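Local coordinates for protein nucleoporin nup120 (Schizosaccharomyces pombe, PDB 4GQ2) that serves as a structural component of the nuclear pore complex, whose nucleoporins can also dock transiently associated transport factors, at residues A[812-817]-A[843-848]; A[819-822]-A[828-831]; A[849-854]-A[861-866]. One frame throughout, in Å; residues are numbered along the deposited sequence.

Contact 1. Residues A[812-817]-A[843-848]; sequences LVTELV and VYLKAL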
ATOM      1  N   LEU A 812       4.975 -12.205 -14.393  1.00 35.54           N
ATOM      2  CA  LEU A 812       4.918 -11.951 -12.950  1.00 38.61           C
ATOM      3  C   LEU A 812       3.589 -11.335 -12.489  1.00 32.21           C
ATOM      4  O   LEU A 812       3.076 -11.684 -11.418  1.00 35.22           O
ATOM      5  CB  LEU A 812       6.092 -11.059 -12.551  1.00 41.37           C
ATOM      6  CG  LEU A 812       6.503 -10.777 -11.099  1.00 50.95           C
ATOM      7  CD1 LEU A 812       5.579  -9.769 -10.416  1.00 39.48           C
ATOM      8  CD2 LEU A 812       6.650 -12.062 -10.298  1.00 60.57           C
ATOM      9  N   VAL A 813       3.027 -10.436 -13.293  1.00 34.46           N
ATOM     10  CA  VAL A 813       1.739  -9.822 -12.953  1.00 32.44           C
ATOM     11  C   VAL A 813       0.667 -10.897 -12.903  1.00 33.76           C
ATOM     12  O   VAL A 813      -0.089 -10.983 -11.941  1.00 34.69           O
ATOM     13  CB  VAL A 813       1.335  -8.713 -13.942  1.00 31.20           C
ATOM     14  CG1 VAL A 813      -0.067  -8.216 -13.644  1.00 30.24           C
ATOM     15  CG2 VAL A 813       2.318  -7.553 -13.873  1.00 32.57           C
ATOM     16  N   THR A 814       0.628 -11.737 -13.933  1.00 36.09           N
ATOM     17  CA  THR A 814      -0.368 -12.793 -13.997  1.00 32.73           C
ATOM     18  C   THR A 814      -0.245 -13.718 -12.792  1.00 34.84           C
ATOM     19  O   THR A 814      -1.245 -14.025 -12.141  1.00 32.29           O
ATOM     20  CB  THR A 814      -0.273 -13.588 -15.303  1.00 34.69           C
ATOM     21  OG1 THR A 814      -0.360 -12.687 -16.417  1.00 35.96           O
ATOM     22  CG2 THR A 814      -1.400 -14.588 -15.383  1.00 30.67           C
ATOM     23  N   GLU A 815       0.985 -14.126 -12.491  1.00 37.63           N
ATOM     24  CA  GLU A 815       1.268 -15.006 -11.360  1.00 40.69           C
ATOM     25  C   GLU A 815       0.789 -14.411 -10.039  1.00 38.62           C
ATOM     26  O   GLU A 815       0.071 -15.064  -9.289  1.00 35.15           O
ATOM     27  CB  GLU A 815       2.764 -15.312 -11.276  1.00 41.33           C
ATOM     28  CG  GLU A 815       3.290 -16.214 -12.390  1.00 48.17           C
ATOM     29  CD  GLU A 815       4.775 -16.527 -12.253  1.00 56.58           C
ATOM     30  OE1 GLU A 815       5.393 -16.132 -11.238  1.00 63.58           O
ATOM     31  OE2 GLU A 815       5.327 -17.173 -13.167  1.00 58.45           O
ATOM     32  N   LEU A 816       1.185 -13.170  -9.762  1.00 33.63           N
ATOM     33  CA  LEU A 816       0.828 -12.555  -8.493  1.00 36.35           C
ATOM     34  C   LEU A 816      -0.681 -12.342  -8.384  1.00 35.33           C
ATOM     35  O   LEU A 816      -1.290 -12.749  -7.386  1.00 34.26           O
ATOM     36  CB  LEU A 816       1.606 -11.249  -8.251  1.00 30.74           C
ATOM     37  CG  LEU A 816       1.210 -10.454  -7.002  1.00 33.14           C
ATOM     38  CD1 LEU A 816       1.320 -11.316  -5.748  1.00 29.02           C
ATOM     39  CD2 LEU A 816       2.054  -9.190  -6.870  1.00 33.81           C
ATOM     40  N   VAL A 817      -1.273 -11.738  -9.415  1.00 31.43           N
ATOM     41  CA  VAL A 817      -2.720 -11.472  -9.438  1.00 35.24           C
ATOM     42  C   VAL A 817      -3.542 -12.764  -9.354  1.00 36.04           C
ATOM     43  O   VAL A 817      -4.567 -12.816  -8.647  1.00 33.32           O
ATOM     44  CB  VAL A 817      -3.140 -10.642 -10.675  1.00 33.01           C
ATOM     45  CG1 VAL A 817      -4.649 -10.480 -10.740  1.00 35.92           C
ATOM     46  CG2 VAL A 817      -2.475  -9.274 -10.649  1.00 30.35           C
ATOM     47  N   VAL A 843      -5.973 -12.501 -19.927  1.00 30.96           N
ATOM     48  CA  VAL A 843      -7.265 -11.998 -20.363  1.00 31.74           C
ATOM     49  C   VAL A 843      -8.409 -12.781 -19.699  1.00 38.25           C
ATOM     50  O   VAL A 843      -9.389 -12.191 -19.231  1.00 35.35           O
ATOM     51  CB  VAL A 843      -7.371 -11.986 -21.908  1.00 35.44           C
ATOM     52  CG1 VAL A 843      -8.698 -11.377 -22.360  1.00 39.31           C
ATOM     53  CG2 VAL A 843      -6.212 -11.188 -22.510  1.00 27.11           C
ATOM     54  N   TYR A 844      -8.252 -14.101 -19.622  1.00 35.08           N
ATOM     55  CA  TYR A 844      -9.206 -14.960 -18.938  1.00 31.63           C
ATOM     56  C   TYR A 844      -9.320 -14.539 -17.476  1.00 33.58           C
ATOM     57  O   TYR A 844     -10.420 -14.481 -16.908  1.00 34.97           O
ATOM     58  CB  TYR A 844      -8.775 -16.432 -19.052  1.00 34.43           C
ATOM     59  CG  TYR A 844      -9.603 -17.386 -18.220  1.00 33.02           C
ATOM     60  CD1 TYR A 844     -10.890 -17.746 -18.614  1.00 32.32           C
ATOM     61  CD2 TYR A 844      -9.103 -17.930 -17.035  1.00 37.21           C
ATOM     62  CE1 TYR A 844     -11.655 -18.621 -17.857  1.00 30.80           C
ATOM     63  CE2 TYR A 844      -9.869 -18.803 -16.267  1.00 37.86           C
ATOM     64  CZ  TYR A 844     -11.143 -19.142 -16.690  1.00 36.38           C
ATOM     65  OH  TYR A 844     -11.921 -19.992 -15.940  1.00 45.67           O
ATOM     66  N   LEU A 845      -8.183 -14.223 -16.869  1.00 30.25           N
ATOM     67  CA  LEU A 845      -8.177 -13.782 -15.476  1.00 31.97           C
ATOM     68  C   LEU A 845      -8.804 -12.388 -15.319  1.00 34.47           C
ATOM     69  O   LEU A 845      -9.512 -12.143 -14.343  1.00 39.84           O
ATOM     70  CB  LEU A 845      -6.765 -13.849 -14.882  1.00 32.18           C
ATOM     71  CG  LEU A 845      -6.533 -13.424 -13.429  1.00 35.40           C
ATOM     72  CD1 LEU A 845      -7.197 -14.358 -12.419  1.00 26.33           C
ATOM     73  CD2 LEU A 845      -5.030 -13.339 -13.198  1.00 35.18           C
ATOM     74  N   LYS A 846      -8.561 -11.488 -16.275  1.00 33.11           N
ATOM     75  CA  LYS A 846      -9.274 -10.201 -16.313  1.00 30.47           C
ATOM     76  C   LYS A 846     -10.782 -10.449 -16.256  1.00 34.08           C
ATOM     77  O   LYS A 846     -11.499  -9.794 -15.506  1.00 40.43           O
ATOM     78  CB  LYS A 846      -8.936  -9.412 -17.579  1.00 33.74           C
ATOM     79  CG  LYS A 846      -7.505  -8.908 -17.650  1.00 45.85           C
ATOM     80  CD  LYS A 846      -7.281  -7.979 -18.837  1.00 50.75           C
ATOM     81  CE  LYS A 846      -8.045  -6.673 -18.685  1.00 46.05           C
ATOM     82  NZ  LYS A 846      -7.575  -5.639 -19.651  1.00 39.82           N
ATOM     83  N   ALA A 847     -11.247 -11.426 -17.030  1.00 32.44           N
ATOM     84  CA  ALA A 847     -12.659 -11.772 -17.077  1.00 35.06           C
ATOM     85  C   ALA A 847     -13.200 -12.266 -15.731  1.00 36.16           C
ATOM     86  O   ALA A 847     -14.262 -11.830 -15.281  1.00 34.37           O
ATOM     87  CB  ALA A 847     -12.907 -12.797 -18.174  1.00 35.11           C
ATOM     88  N   LEU A 848     -12.467 -13.170 -15.088  1.00 38.21           N
ATOM     89  CA  LEU A 848     -12.857 -13.652 -13.768  1.00 30.61           C
ATOM     90  C   LEU A 848     -12.920 -12.537 -12.726  1.00 34.39           C
ATOM     91  O   LEU A 848     -13.815 -12.526 -11.888  1.00 36.63           O
ATOM     92  CB  LEU A 848     -11.900 -14.730 -13.282  1.00 33.56           C
ATOM     93  CG  LEU A 848     -11.773 -16.044 -14.048  1.00 35.70           C
ATOM     94  CD1 LEU A 848     -10.681 -16.833 -13.367  1.00 32.87           C
ATOM     95  CD2 LEU A 848     -13.079 -16.827 -14.059  1.00 32.50           C
TER
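L845 reaches out from helix 840-852 with one branch, CD2, and lays it over V817 of helix 812-822. The CD2 methyl of L845 lies 3.8 Å from CG1 of V817, at van der Waals distance, and 4.0 Å from the backbone O of T814. The methyl therefore meets one side-chain branch and one backbone oxygen, from residues three positions apart and so on the same side of the helix. L845 gets there because its CG is anti to the backbone N (chi1 180°), which carries the isobutyl group across the gap; the nearest CA atoms, those of T814 and L845, are still 8.0 Å apart. On V817, CG1 does the touching, and its beta-branched side chain crosses that of L845 at a slant. The side chain of T814 touches more loosely, its CG2 lying 4.4 Å from CD2 of L845.

The residue types fit their places. Valine and threonine give short, stiff surfaces on helix 812-822, and the longer leucine bridges to them. All three are buried. L816, on another side of helix 812-822, packs on F773, F774 and L777 of helix 770-777, while A847 of the partner helix meets C862 and F863. Two helices that run in roughly the same direction, separated in sequence by the short helix 826-832, are thus joined through apolar side chains, as is characteristic of an alpha-helical stack of HEAT-repeat type.

Contact 2. Residues A[819-822]-A[828-831]; sequences KLFL and ACMQ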
ATOM      1  N   LYS A 819      -2.741 -15.547  -7.873  1.00 42.66           N
ATOM      2  CA  LYS A 819      -2.712 -16.002  -6.479  1.00 38.58           C
ATOM      3  C   LYS A 819      -3.624 -15.176  -5.584  1.00 37.47           C
ATOM      4  O   LYS A 819      -4.318 -15.718  -4.713  1.00 39.90           O
ATOM      5  CB  LYS A 819      -1.291 -15.996  -5.927  1.00 42.17           C
ATOM      6  CG  LYS A 819      -0.431 -17.158  -6.393  1.00 46.91           C
ATOM      7  CD  LYS A 819      -0.944 -18.484  -5.846  1.00 50.37           C
ATOM      8  CE  LYS A 819       0.006 -19.626  -6.163  1.00 52.31           C
ATOM      9  NZ  LYS A 819       0.345 -19.688  -7.611  1.00 56.53           N
ATOM     10  N   LEU A 820      -3.625 -13.864  -5.800  1.00 39.13           N
ATOM     11  CA  LEU A 820      -4.505 -12.971  -5.047  1.00 37.13           C
ATOM     12  C   LEU A 820      -5.954 -13.384  -5.277  1.00 39.67           C
ATOM     13  O   LEU A 820      -6.758 -13.424  -4.341  1.00 35.59           O
ATOM     14  CB  LEU A 820      -4.283 -11.503  -5.444  1.00 29.28           C
ATOM     15  CG  LEU A 820      -3.026 -10.800  -4.905  1.00 33.46           C
ATOM     16  CD1 LEU A 820      -2.811  -9.448  -5.582  1.00 29.51           C
ATOM     17  CD2 LEU A 820      -3.112 -10.625  -3.397  1.00 33.03           C
ATOM     18  N   PHE A 821      -6.262 -13.711  -6.533  1.00 39.10           N
ATOM     19  CA  PHE A 821      -7.592 -14.134  -6.916  1.00 35.12           C
ATOM     20  C   PHE A 821      -7.979 -15.397  -6.167  1.00 35.49           C
ATOM     21  O   PHE A 821      -9.020 -15.428  -5.510  1.00 50.67           O
ATOM     22  CB  PHE A 821      -7.702 -14.333  -8.432  1.00 34.48           C
ATOM     23  CG  PHE A 821      -9.104 -14.589  -8.895  1.00 35.78           C
ATOM     24  CD1 PHE A 821      -9.975 -13.525  -9.125  1.00 31.54           C
ATOM     25  CD2 PHE A 821      -9.569 -15.893  -9.076  1.00 32.08           C
ATOM     26  CE1 PHE A 821     -11.278 -13.755  -9.542  1.00 35.89           C
ATOM     27  CE2 PHE A 821     -10.874 -16.127  -9.490  1.00 39.49           C
ATOM     28  CZ  PHE A 821     -11.729 -15.056  -9.724  1.00 38.35           C
ATOM     29  N   LEU A 822      -7.129 -16.419  -6.242  1.00 36.36           N
ATOM     30  CA  LEU A 822      -7.325 -17.666  -5.485  1.00 38.43           C
ATOM     31  C   LEU A 822      -7.595 -17.427  -4.002  1.00 38.40           C
ATOM     32  O   LEU A 822      -8.296 -18.212  -3.368  1.00 43.66           O
ATOM     33  CB  LEU A 822      -6.105 -18.584  -5.640  1.00 45.83           C
ATOM     34  CG  LEU A 822      -6.052 -19.714  -6.676  1.00 53.42           C
ATOM     35  CD1 LEU A 822      -7.255 -19.789  -7.615  1.00 42.02           C
ATOM     36  CD2 LEU A 822      -4.748 -19.622  -7.459  1.00 47.61           C
ATOM     37  N   ALA A 828      -8.102  -6.037  -4.508  1.00 30.11           N
ATOM     38  CA  ALA A 828      -6.694  -5.940  -4.907  1.00 31.74           C
ATOM     39  C   ALA A 828      -6.538  -6.210  -6.393  1.00 35.26           C
ATOM     40  O   ALA A 828      -5.957  -5.397  -7.119  1.00 39.76           O
ATOM     41  CB  ALA A 828      -5.848  -6.920  -4.104  1.00 34.57           C
ATOM     42  N   CYS A 829      -7.073  -7.348  -6.838  1.00 34.47           N
ATOM     43  CA  CYS A 829      -7.045  -7.752  -8.247  1.00 30.89           C
ATOM     44  C   CYS A 829      -7.578  -6.657  -9.182  1.00 33.95           C
ATOM     45  O   CYS A 829      -6.939  -6.304 -10.194  1.00 31.45           O
ATOM     46  CB  CYS A 829      -7.872  -9.019  -8.426  1.00 28.64           C
ATOM     47  SG  CYS A 829      -7.171 -10.470  -7.623  1.00 38.04           S
ATOM     48  N   MET A 830      -8.742  -6.123  -8.818  1.00 31.04           N
ATOM     49  CA  MET A 830      -9.430  -5.090  -9.586  1.00 34.82           C
ATOM     50  C   MET A 830      -8.611  -3.798  -9.635  1.00 31.83           C
ATOM     51  O   MET A 830      -8.547  -3.124 -10.661  1.00 34.38           O
ATOM     52  CB  MET A 830     -10.822  -4.835  -8.987  1.00 33.67           C
ATOM     53  CG  MET A 830     -11.709  -3.959  -9.848  1.00 43.54           C
ATOM     54  SD  MET A 830     -12.137  -4.710 -11.432  1.00 47.45           S
ATOM     55  CE  MET A 830     -13.200  -3.428 -12.100  1.00 47.95           C
ATOM     56  N   GLN A 831      -7.969  -3.477  -8.524  1.00 30.64           N
ATOM     57  CA  GLN A 831      -7.090  -2.323  -8.445  1.00 33.42           C
ATOM     58  C   GLN A 831      -5.930  -2.504  -9.412  1.00 36.43           C
ATOM     59  O   GLN A 831      -5.479  -1.536 -10.036  1.00 32.36           O
ATOM     60  CB  GLN A 831      -6.549  -2.189  -7.014  1.00 38.63           C
ATOM     61  CG  GLN A 831      -6.450  -0.764  -6.492  1.00 57.37           C
ATOM     62  CD  GLN A 831      -7.789  -0.224  -6.011  1.00 62.40           C
ATOM     63  OE1 GLN A 831      -8.670  -0.983  -5.602  1.00 60.71           O
ATOM     64  NE2 GLN A 831      -7.947   1.095  -6.057  1.00 58.30           N
TER
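C829 presses its thiol onto the backbone of F821 where two successive helices, 812-822 and 826-832, fold back into a helical hairpin in the HEAT-repeat region. The CA atoms of F821 and C829 are only 6.5 Å apart, and a side chain as short as cysteine suits so close an approach.

One kind of contact is between hydrocarbon groups. CD1 of L820 lies 4.2 Å from CB of A828, one residue before the cysteine. Leucine supplies the length here and alanine the small surface, so the side chain of L820 meets both residues of the facing helix, with CB at the sulfur and CD1 at the methyl.

The surroundings place the hairpin in the fold. The F821 ring stacks edge-to-face with Y826 and also packs on L848 and K852 of helix 840-852, while L820 packs on F773. Next to the cysteine, M830 and Q831 each pack on a basic side chain of the chain of another protein in the assembly, so helix 826-832 also takes part in that interface.

The other kind of contact is made by the sulfur. SG of C829 lies 3.5 Å from N of F821 and 3.8 Å from CB of L820, so it sits where the backbone passes from one residue to the next. This is van der Waals packing of a polarisable atom against the helix surface. C829 directs SG at helix 812-822 with the sulfur beside its own backbone N and anti to its carbonyl carbon (chi1 -67°). The side chain of F821 takes part too: its CB is 4.0 Å from SG of C829, and the sulfur lies at the edge of the phenyl ring, near its plane.

Contact 3. Residues A[849-854]-A[861-866]; sequences IYLKSK and RCFKTT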
ATOM      1  N   ILE A 849     -11.956 -11.616 -12.771  1.00 35.89           N
ATOM      2  CA  ILE A 849     -11.903 -10.502 -11.830  1.00 32.21           C
ATOM      3  C   ILE A 849     -13.132  -9.603 -12.042  1.00 32.33           C
ATOM      4  O   ILE A 849     -13.852  -9.291 -11.091  1.00 33.41           O
ATOM      5  CB  ILE A 849     -10.598  -9.679 -11.978  1.00 34.62           C
ATOM      6  CG1 ILE A 849      -9.382 -10.510 -11.557  1.00 32.38           C
ATOM      7  CG2 ILE A 849     -10.669  -8.392 -11.156  1.00 30.01           C
ATOM      8  CD1 ILE A 849      -8.080 -10.039 -12.186  1.00 33.17           C
ATOM      9  N   TYR A 850     -13.385  -9.214 -13.289  1.00 32.19           N
ATOM     10  CA  TYR A 850     -14.576  -8.422 -13.592  1.00 41.25           C
ATOM     11  C   TYR A 850     -15.827  -9.161 -13.152  1.00 43.59           C
ATOM     12  O   TYR A 850     -16.747  -8.544 -12.620  1.00 42.29           O
ATOM     13  CB  TYR A 850     -14.698  -8.115 -15.078  1.00 34.68           C
ATOM     14  CG  TYR A 850     -13.741  -7.077 -15.611  1.00 33.11           C
ATOM     15  CD1 TYR A 850     -13.591  -5.832 -14.988  1.00 31.56           C
ATOM     16  CD2 TYR A 850     -13.031  -7.322 -16.777  1.00 28.58           C
ATOM     17  CE1 TYR A 850     -12.726  -4.877 -15.505  1.00 25.52           C
ATOM     18  CE2 TYR A 850     -12.173  -6.387 -17.299  1.00 29.11           C
ATOM     19  CZ  TYR A 850     -12.017  -5.173 -16.666  1.00 29.68           C
ATOM     20  OH  TYR A 850     -11.140  -4.278 -17.220  1.00 31.75           O
ATOM     21  N   LEU A 851     -15.856 -10.476 -13.377  1.00 41.83           N
ATOM     22  CA  LEU A 851     -17.025 -11.272 -13.022  1.00 43.85           C
ATOM     23  C   LEU A 851     -17.284 -11.129 -11.532  1.00 45.02           C
ATOM     24  O   LEU A 851     -18.408 -10.835 -11.116  1.00 47.31           O
ATOM     25  CB  LEU A 851     -16.834 -12.743 -13.385  1.00 50.59           C
ATOM     26  CG  LEU A 851     -17.903 -13.441 -14.231  1.00 47.10           C
ATOM     27  CD1 LEU A 851     -17.858 -14.941 -13.995  1.00 43.17           C
ATOM     28  CD2 LEU A 851     -19.301 -12.897 -13.985  1.00 40.41           C
ATOM     29  N   LYS A 852     -16.227 -11.292 -10.740  1.00 45.62           N
ATOM     30  CA  LYS A 852     -16.320 -11.169  -9.280  1.00 52.08           C
ATOM     31  C   LYS A 852     -16.641  -9.748  -8.802  1.00 50.56           C
ATOM     32  O   LYS A 852     -17.124  -9.561  -7.692  1.00 47.31           O
ATOM     33  CB  LYS A 852     -15.038 -11.677  -8.611  1.00 42.30           C
ATOM     34  CG  LYS A 852     -14.839 -13.184  -8.703  1.00 47.39           C
ATOM     35  CD  LYS A 852     -15.836 -13.943  -7.832  1.00 52.66           C
ATOM     36  CE  LYS A 852     -15.703 -15.446  -8.016  1.00 48.67           C
ATOM     37  NZ  LYS A 852     -16.861 -16.164  -7.426  1.00 45.15           N
ATOM     38  N   SER A 853     -16.379  -8.758  -9.650  1.00 53.95           N
ATOM     39  CA  SER A 853     -16.563  -7.353  -9.284  1.00 47.63           C
ATOM     40  C   SER A 853     -17.895  -6.794  -9.781  1.00 47.42           C
ATOM     41  O   SER A 853     -18.108  -5.583  -9.767  1.00 46.04           O
ATOM     42  CB  SER A 853     -15.393  -6.522  -9.810  1.00 46.69           C
ATOM     43  OG  SER A 853     -14.162  -7.049  -9.334  1.00 53.87           O
ATOM     44  N   LYS A 854     -18.780  -7.700 -10.203  1.00 52.49           N
ATOM     45  CA  LYS A 854     -20.113  -7.381 -10.740  1.00 45.44           C
ATOM     46  C   LYS A 854     -20.070  -6.535 -12.015  1.00 48.87           C
ATOM     47  O   LYS A 854     -20.937  -5.696 -12.274  1.00 51.33           O
ATOM     48  CB  LYS A 854     -21.024  -6.781  -9.663  1.00 49.41           C
ATOM     49  CG  LYS A 854     -21.782  -7.828  -8.863  1.00 56.94           C
ATOM     50  CD  LYS A 854     -20.912  -8.467  -7.793  1.00 64.86           C
ATOM     51  CE  LYS A 854     -21.336  -9.904  -7.524  1.00 70.52           C
ATOM     52  NZ  LYS A 854     -22.722  -9.990  -6.994  1.00 60.27           N
ATOM     53  N   ARG A 861     -16.986  -9.532 -22.428  1.00 35.13           N
ATOM     54  CA  ARG A 861     -16.160  -8.984 -23.503  1.00 35.15           C
ATOM     55  C   ARG A 861     -14.760  -9.613 -23.501  1.00 40.69           C
ATOM     56  O   ARG A 861     -14.228  -9.968 -24.559  1.00 44.94           O
ATOM     57  CB  ARG A 861     -16.083  -7.458 -23.387  1.00 36.52           C
ATOM     58  CG  ARG A 861     -15.103  -6.789 -24.339  1.00 37.92           C
ATOM     59  CD  ARG A 861     -15.532  -6.964 -25.787  1.00 42.26           C
ATOM     60  NE  ARG A 861     -14.679  -6.204 -26.699  1.00 45.96           N
ATOM     61  CZ  ARG A 861     -14.568  -6.449 -28.002  1.00 50.03           C
ATOM     62  NH1 ARG A 861     -15.252  -7.442 -28.560  1.00 49.26           N
ATOM     63  NH2 ARG A 861     -13.769  -5.697 -28.753  1.00 46.32           N
ATOM     64  N   CYS A 862     -14.182  -9.756 -22.307  1.00 37.81           N
ATOM     65  CA  CYS A 862     -12.861 -10.378 -22.134  1.00 34.95           C
ATOM     66  C   CYS A 862     -12.911 -11.876 -22.457  1.00 37.12           C
ATOM     67  O   CYS A 862     -12.018 -12.403 -23.122  1.00 36.99           O
ATOM     68  CB  CYS A 862     -12.336 -10.147 -20.708  1.00 35.98           C
ATOM     69  SG  CYS A 862     -11.834  -8.441 -20.352  1.00 37.04           S
ATOM     70  N   PHE A 863     -13.971 -12.549 -22.007  1.00 34.07           N
ATOM     71  CA  PHE A 863     -14.201 -13.958 -22.324  1.00 34.25           C
ATOM     72  C   PHE A 863     -14.210 -14.248 -23.832  1.00 36.80           C
ATOM     73  O   PHE A 863     -13.752 -15.301 -24.261  1.00 40.86           O
ATOM     74  CB  PHE A 863     -15.526 -14.442 -21.722  1.00 31.96           C
ATOM     75  CG  PHE A 863     -15.462 -14.778 -20.255  1.00 29.89           C
ATOM     76  CD1 PHE A 863     -14.362 -15.443 -19.714  1.00 30.18           C
ATOM     77  CD2 PHE A 863     -16.524 -14.458 -19.414  1.00 27.33           C
ATOM     78  CE1 PHE A 863     -14.314 -15.758 -18.360  1.00 32.48           C
ATOM     79  CE2 PHE A 863     -16.486 -14.771 -18.062  1.00 27.67           C
ATOM     80  CZ  PHE A 863     -15.377 -15.421 -17.532  1.00 29.72           C
ATOM     81  N   LYS A 864     -14.740 -13.321 -24.625  1.00 32.99           N
ATOM     82  CA  LYS A 864     -14.874 -13.522 -26.073  1.00 35.26           C
ATOM     83  C   LYS A 864     -13.679 -13.034 -26.890  1.00 44.25           C
ATOM     84  O   LYS A 864     -13.625 -13.267 -28.096  1.00 56.78           O
ATOM     85  CB  LYS A 864     -16.130 -12.835 -26.601  1.00 33.53           C
ATOM     86  CG  LYS A 864     -17.442 -13.366 -26.049  1.00 44.52           C
ATOM     87  CD  LYS A 864     -18.621 -12.694 -26.750  1.00 46.37           C
ATOM     88  CE  LYS A 864     -19.949 -13.208 -26.216  1.00 49.21           C
ATOM     89  NZ  LYS A 864     -21.096 -12.570 -26.925  1.00 61.71           N
ATOM     90  N   THR A 865     -12.731 -12.355 -26.253  1.00 38.51           N
ATOM     91  CA  THR A 865     -11.531 -11.908 -26.960  1.00 42.02           C
ATOM     92  C   THR A 865     -10.335 -12.781 -26.594  1.00 41.41           C
ATOM     93  O   THR A 865      -9.196 -12.449 -26.909  1.00 43.32           O
ATOM     94  CB  THR A 865     -11.210 -10.423 -26.695  1.00 39.98           C
ATOM     95  OG1 THR A 865     -11.033 -10.222 -25.291  1.00 46.47           O
ATOM     96  CG2 THR A 865     -12.345  -9.518 -27.189  1.00 40.95           C
ATOM     97  N   THR A 866     -10.604 -13.894 -25.917  1.00 45.23           N
ATOM     98  CA  THR A 866      -9.562 -14.857 -25.559  1.00 37.79           C
ATOM     99  C   THR A 866     -10.079 -16.286 -25.639  1.00 41.64           C
ATOM    100  O   THR A 866     -11.274 -16.517 -25.831  1.00 40.71           O
ATOM    101  CB  THR A 866      -8.983 -14.605 -24.149  1.00 34.58           C
ATOM    102  OG1 THR A 866      -7.828 -15.430 -23.956  1.00 41.90           O
ATOM    103  CG2 THR A 866      -9.998 -14.934 -23.058  1.00 27.74           C
TER
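A helical hairpin within the HEAT-repeat region is closed here by two side-chain pairs, Y850 with C862 and L851 with F863, joining the end of helix 840-852 to helix 856-864. The first pair is a sulfur-aromatic contact. SG of C862 is 3.7 Å from CE2 of Y850, with CD2 of the same ring edge nearly as close. Because the sulfur lies 82° off the ring normal, it approaches the edge of the tyrosine in the plane of the ring. Y850 brings this edge forward with its CG beside the backbone N and anti to the carbonyl carbon (chi1 -74°).

In the second pair, CG of L851 meets CE2 of F863 at 4.3 Å, a looser apolar touch in which the leucine, like the sulfur of the first pair, sits at the edge of an aromatic ring. The F863 ring also packs on L903 and L907 of helix 895-909.

Helix 840-852 ends just beyond the contact in a Schellman motif, with K854 in positive phi, its N bonded to O of L851, and N of E855 reaching back to O of Y850. S853, the first residue past the helix, turns its OG back to O of I849 in a 2.9 Å hydrogen bond, 42° out of the carbonyl plane.

All four side chains that touch are buried, and they meet through dispersion, to which the polarisable thiol is well suited. In-plane approach also puts sulfur against ring C-H groups, whose slight positive charge probably adds a weak electrostatic attraction.

Following the chain from its N terminus, helix 812-822 opens contacts 1 and 2. Contact 2 closes first, over the turn to helix 826-832, and so is nested inside the longer loop that contact 1 closes when helix 840-852 arrives. Contact 3 follows in series, opening at the end of helix 840-852 and closing on helix 856-864. Contacts 1 and 2, with centres about 8 Å apart, meet where CD1 of L845 touches the F821 ring. V843 against T866 links contact 1 to contact 3, and M830 beside Y850 links contacts 2 and 3. Together they tie four successive helices into one continuous helical stack.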